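Kappa-carrageenase (Pseudoalteromonas carrageenovora, PDB 1DYP) hydrolyses internal beta-1,4 linkages of kappa-carrageenan, between D-galactose 4-sulfate and 3,6-anhydro-D-galactose, through the family 16 glycoside hydrolase catalytic domain described here. Local coordinates at residues V141-K146 against H193-N198; I204-D209 against G214-L219. The protein carries 1 engineered substitution. All coordinates share one frame; numbering follows the deposited sequence.

Contact 1 (V141-K146 against H193-N198); sequences VELTQK and HTYGVN
Tyr-195 has CG anti to its carbonyl carbon (chi1 -61°), which carries its ring toward Val-141, whose CG1 lies between the backbone N and the carbonyl carbon (chi1 66°) and whose CG2 is anti to that N. The two methyl groups thereby lie on the same side of the ring, CG1 by its CB-CG end and CG2 by CD1. This is core packing in the beta-sandwich of family 16 glycoside hydrolases: Val-141 lies within the catalytic motif, between Asp-139 and Glu-142, on a short strand paired with strand 113-120, while Tyr-195 comes from strand 193-199, bordered by strands 98-105 and 203-208. Val-141 CG1 reaches Tyr-195 CG at 3.6 Å, and CG2 sits 3.6 Å from Tyr-195 CD1. Leu-143 and Tyr-195 point at each other from opposite directions, and on the same side of the ring as Val-141 the leucine CD2 obliquely reaches the phenol end, 3.9 Å from Tyr-195 CZ. The contact is purely apolar and buried. The CB of Glu-142, the proton donor, leaves the chain on the other side from that of Val-141, so neighbouring residues of one strand serve the active site and the core. At the phenol end, Tyr-195 OH rests 3.7 Å from Leu-143 CD2.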
# COMPACT_ATOMS: atom_id res chain seq x y z
N VAL A 141 -4.28 4.14 1.76
CA VAL A 141 -4.35 5.12 0.69
C VAL A 141 -3.41 4.76 -0.44
O VAL A 141 -2.33 4.19 -0.22
CB VAL A 141 -4.01 6.57 1.16
CG1 VAL A 141 -2.55 6.66 1.58
CG2 VAL A 141 -4.30 7.55 0.04
N GLU A 142 -3.85 5.04 -1.65
CA GLU A 142 -3.06 4.85 -2.85
C GLU A 142 -3.25 6.18 -3.55
O GLU A 142 -4.35 6.53 -3.97
CB GLU A 142 -3.59 3.69 -3.69
CG GLU A 142 -3.04 2.36 -3.22
CD GLU A 142 -3.68 1.20 -3.93
OE1 GLU A 142 -4.87 0.92 -3.66
OE2 GLU A 142 -3.01 0.57 -4.78
N LEU A 143 -2.17 6.95 -3.62
CA LEU A 143 -2.21 8.26 -4.22
C LEU A 143 -1.83 8.28 -5.69
O LEU A 143 -1.18 7.37 -6.20
CB LEU A 143 -1.26 9.21 -3.47
CG LEU A 143 -1.59 9.53 -2.02
CD1 LEU A 143 -0.43 10.29 -1.39
CD2 LEU A 143 -2.87 10.34 -1.95
N THR A 144 -2.28 9.33 -6.35
CA THR A 144 -1.97 9.60 -7.74
C THR A 144 -1.91 8.42 -8.71
O THR A 144 -0.94 8.28 -9.45
CB THR A 144 -0.63 10.40 -7.82
OG1 THR A 144 0.43 9.64 -7.20
CG2 THR A 144 -0.77 11.72 -7.07
N GLN A 145 -2.94 7.58 -8.71
CA GLN A 145 -2.96 6.46 -9.65
C GLN A 145 -4.19 6.53 -10.55
O GLN A 145 -4.49 5.59 -11.28
CB GLN A 145 -2.91 5.12 -8.91
CG GLN A 145 -4.14 4.77 -8.09
CD GLN A 145 -4.13 3.33 -7.63
OE1 GLN A 145 -3.21 2.56 -7.95
NE2 GLN A 145 -5.16 2.94 -6.88
N LYS A 146 -4.91 7.65 -10.48
CA LYS A 146 -6.09 7.85 -11.32
C LYS A 146 -5.82 8.97 -12.32
O LYS A 146 -4.71 9.50 -12.38
CB LYS A 146 -7.31 8.16 -10.45
CG LYS A 146 -7.84 6.98 -9.63
CD LYS A 146 -8.45 5.90 -10.52
CE LYS A 146 -9.16 4.81 -9.70
NZ LYS A 146 -8.21 3.92 -8.99
N HIS A 193 0.34 15.15 4.60
CA HIS A 193 -1.05 14.98 4.97
C HIS A 193 -1.16 13.66 5.70
O HIS A 193 -0.31 12.79 5.53
CB HIS A 193 -1.93 15.02 3.73
CG HIS A 193 -1.88 16.33 3.01
ND1 HIS A 193 -2.70 17.39 3.35
CD2 HIS A 193 -1.04 16.79 2.06
CE1 HIS A 193 -2.36 18.44 2.63
NE2 HIS A 193 -1.36 18.11 1.84
N THR A 194 -2.19 13.51 6.52
CA THR A 194 -2.35 12.29 7.28
C THR A 194 -3.38 11.36 6.67
O THR A 194 -4.49 11.76 6.34
CB THR A 194 -2.75 12.59 8.74
OG1 THR A 194 -4.04 13.21 8.76
CG2 THR A 194 -1.73 13.53 9.36
N TYR A 195 -2.98 10.10 6.52
CA TYR A 195 -3.81 9.07 5.94
C TYR A 195 -3.96 7.97 6.98
O TYR A 195 -2.97 7.39 7.42
CB TYR A 195 -3.14 8.54 4.68
CG TYR A 195 -2.96 9.61 3.63
CD1 TYR A 195 -4.00 9.94 2.76
CD2 TYR A 195 -1.77 10.33 3.54
CE1 TYR A 195 -3.86 10.97 1.83
CE2 TYR A 195 -1.61 11.36 2.61
CZ TYR A 195 -2.66 11.67 1.76
OH TYR A 195 -2.53 12.69 0.84
N GLY A 196 -5.19 7.69 7.39
CA GLY A 196 -5.37 6.68 8.39
C GLY A 196 -6.53 5.75 8.14
O GLY A 196 -7.37 5.99 7.27
N VAL A 197 -6.57 4.67 8.91
CA VAL A 197 -7.65 3.72 8.80
C VAL A 197 -7.85 3.06 10.16
O VAL A 197 -6.90 2.78 10.88
CB VAL A 197 -7.35 2.63 7.74
CG1 VAL A 197 -6.24 1.71 8.21
CG2 VAL A 197 -8.62 1.84 7.44
N ASN A 198 -9.11 2.88 10.52
CA ASN A 198 -9.43 2.22 11.77
C ASN A 198 -10.00 0.88 11.37
O ASN A 198 -10.99 0.81 10.64
CB ASN A 198 -10.45 3.01 12.58
CG ASN A 198 -10.67 2.42 13.95
OD1 ASN A 198 -9.73 1.93 14.57
ND2 ASN A 198 -11.91 2.47 14.44

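Contact 2 (I204-D209 against G214-L219); sequences ITWYVD and GEKDNL. With CD (cadmium ion), chain B.
Glu-215, cross-strand neighbour of Thr-205, holds a cadmium ion with both carboxylate oxygens, OE1 and OE2 each lying 2.4 Å from the metal. Water 2 and two atoms from outside the two segments complete the ligands. With CG anti to the backbone N (chi1 -178°) and the chain extended beyond it, the glutamate runs beside Thr-205, both pointing the same way; water 1, hydrogen-bonded to Thr-205 OG1 at 2.6 Å, donates a weak bond to Glu-215 OE2. The backbones form an antiparallel beta hairpin of strands 203-208 and 211-217. Ile-204 and Lys-216 make a hydrogen-bonded pair, each N giving to the other's O at 2.9 Å, and Trp-206 N donates to Gly-214 O at 2.8 Å from above the carbonyl plane. On the face opposite Glu-215, the six-membered ring of Trp-206 presses its edge against the Gly-214 backbone, CE3 being 3.4 Å from Gly-214 C; a CB on Gly-214 would crowd Trp-206 CE3. Lys-216 CG reaches Trp-206 CZ3 obliquely at 3.6 Å, the lysine amine continuing to the carbonyls of Pro-175, Gln-176 and His-179. Ile-204 CG2 lies over one indole face, off-centre toward the rim. Trp-206 NE1 hydrogen-bonds to the backbone O of the active-site residue Asp-139, so an alanine here would probably leave that carbonyl without its donor and open a gap beside Gly-214 and Lys-216. Further along, Ile-204 CG1 packs 3.9 Å from Asn-218 CB, while Asn-218 ND2 hydrogen-bonds to Thr-200 O and OD1 accepts from Trp-221 N.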
# COMPACT_ATOMS: atom_id res chain seq x y z
N ILE A 204 -14.23 -1.02 8.73
CA ILE A 204 -12.97 -0.44 8.29
C ILE A 204 -13.35 0.99 7.90
O ILE A 204 -14.23 1.20 7.06
CB ILE A 204 -12.39 -1.18 7.07
CG1 ILE A 204 -12.23 -2.67 7.40
CG2 ILE A 204 -11.03 -0.59 6.70
CD1 ILE A 204 -11.80 -3.52 6.23
N THR A 205 -12.71 1.96 8.54
CA THR A 205 -13.00 3.37 8.29
C THR A 205 -11.72 4.10 7.91
O THR A 205 -10.73 4.05 8.64
CB THR A 205 -13.60 4.02 9.55
OG1 THR A 205 -14.75 3.27 9.96
CG2 THR A 205 -14.00 5.46 9.27
N TRP A 206 -11.75 4.78 6.78
CA TRP A 206 -10.60 5.52 6.27
C TRP A 206 -10.67 7.01 6.55
O TRP A 206 -11.75 7.60 6.52
CB TRP A 206 -10.47 5.32 4.76
CG TRP A 206 -10.04 3.95 4.31
CD1 TRP A 206 -8.81 3.59 3.85
CD2 TRP A 206 -10.88 2.79 4.14
NE1 TRP A 206 -8.82 2.30 3.39
CE2 TRP A 206 -10.08 1.78 3.55
CE3 TRP A 206 -12.22 2.51 4.41
CZ2 TRP A 206 -10.58 0.51 3.23
CZ3 TRP A 206 -12.73 1.24 4.10
CH2 TRP A 206 -11.90 0.26 3.51
N TYR A 207 -9.51 7.61 6.80
CA TYR A 207 -9.42 9.03 7.10
C TYR A 207 -8.34 9.74 6.31
O TYR A 207 -7.31 9.16 5.99
CB TYR A 207 -9.10 9.25 8.58
CG TYR A 207 -10.06 8.61 9.56
CD1 TYR A 207 -10.03 7.24 9.81
CD2 TYR A 207 -10.98 9.39 10.26
CE1 TYR A 207 -10.91 6.66 10.72
CE2 TYR A 207 -11.86 8.82 11.18
CZ TYR A 207 -11.82 7.45 11.40
OH TYR A 207 -12.68 6.88 12.31
N VAL A 208 -8.59 11.01 6.00
CA VAL A 208 -7.62 11.85 5.31
C VAL A 208 -7.70 13.20 6.02
O VAL A 208 -8.73 13.85 6.01
CB VAL A 208 -7.94 12.04 3.81
CG1 VAL A 208 -6.96 13.02 3.19
CG2 VAL A 208 -7.85 10.70 3.09
N ASP A 209 -6.60 13.59 6.66
CA ASP A 209 -6.56 14.84 7.40
C ASP A 209 -7.74 14.95 8.37
O ASP A 209 -8.36 16.01 8.49
CB ASP A 209 -6.51 16.04 6.46
CG ASP A 209 -5.13 16.26 5.85
OD1 ASP A 209 -4.16 15.65 6.32
OD2 ASP A 209 -5.02 17.06 4.89
N GLY A 214 -13.94 6.98 3.78
CA GLY A 214 -14.35 5.65 3.39
C GLY A 214 -14.77 4.80 4.56
O GLY A 214 -14.34 5.01 5.69
N GLU A 215 -15.67 3.86 4.30
CA GLU A 215 -16.13 2.92 5.31
C GLU A 215 -16.70 1.71 4.61
O GLU A 215 -17.47 1.83 3.65
CB GLU A 215 -17.21 3.50 6.24
CG GLU A 215 -17.61 2.47 7.31
CD GLU A 215 -18.78 2.89 8.19
OE1 GLU A 215 -19.64 3.65 7.73
OE2 GLU A 215 -18.84 2.42 9.35
N LYS A 216 -16.31 0.54 5.09
CA LYS A 216 -16.77 -0.73 4.54
C LYS A 216 -16.94 -1.70 5.69
O LYS A 216 -16.38 -1.49 6.77
CB LYS A 216 -15.74 -1.32 3.58
CG LYS A 216 -15.39 -0.47 2.38
CD LYS A 216 -16.56 -0.33 1.43
CE LYS A 216 -16.13 0.41 0.17
NZ LYS A 216 -17.29 0.79 -0.69
N ASP A 217 -17.71 -2.75 5.47
CA ASP A 217 -17.85 -3.76 6.51
C ASP A 217 -16.63 -4.66 6.37
O ASP A 217 -16.18 -4.93 5.25
CB ASP A 217 -19.14 -4.55 6.31
CG ASP A 217 -20.35 -3.76 6.72
OD1 ASP A 217 -20.48 -3.47 7.92
OD2 ASP A 217 -21.18 -3.43 5.84
N ASN A 218 -16.08 -5.09 7.49
CA ASN A 218 -14.91 -5.94 7.43
C ASN A 218 -15.35 -7.38 7.20
O ASN A 218 -15.49 -8.16 8.15
CB ASN A 218 -14.09 -5.86 8.71
CG ASN A 218 -12.77 -6.58 8.58
OD1 ASN A 218 -12.57 -7.36 7.66
ND2 ASN A 218 -11.85 -6.32 9.51
N LEU A 219 -15.55 -7.72 5.94
CA LEU A 219 -15.99 -9.05 5.55
C LEU A 219 -14.85 -10.03 5.38
O LEU A 219 -14.93 -11.18 5.83
CB LEU A 219 -16.76 -8.98 4.24
CG LEU A 219 -17.96 -8.03 4.15
CD1 LEU A 219 -18.46 -7.99 2.72
CD2 LEU A 219 -19.05 -8.49 5.10
CD CD B . -21.12 2.99 9.52
O HOH W 1 -16.81 4.57 10.97
O HOH W 2 -20.49 4.92 10.71

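In the fold
The centres of the two contacts lie about 11 Å apart, and they follow in series along the chain: contact 1 closes with strand 193-199, and contact 2 opens on strand 203-208, its antiparallel neighbour. Probable backbone hydrogen bonds join the two, Gly-196 O with Tyr-207 N and Asn-198 N with Thr-205 O, and Val-197 CG2 packs on Ile-204 CG2. Strands 193-199, 203-208 and 211-217 thus lie side by side. Contact 1 sits deeper, joining this group to the segment that carries the proton donor Glu-142; contact 2 lies farther out. Contact 1 thus includes part of the catalytic motif of the GH16 domain, and contact 2 touches it from the neighbouring hairpin through Trp-206, which reaches Asp-139.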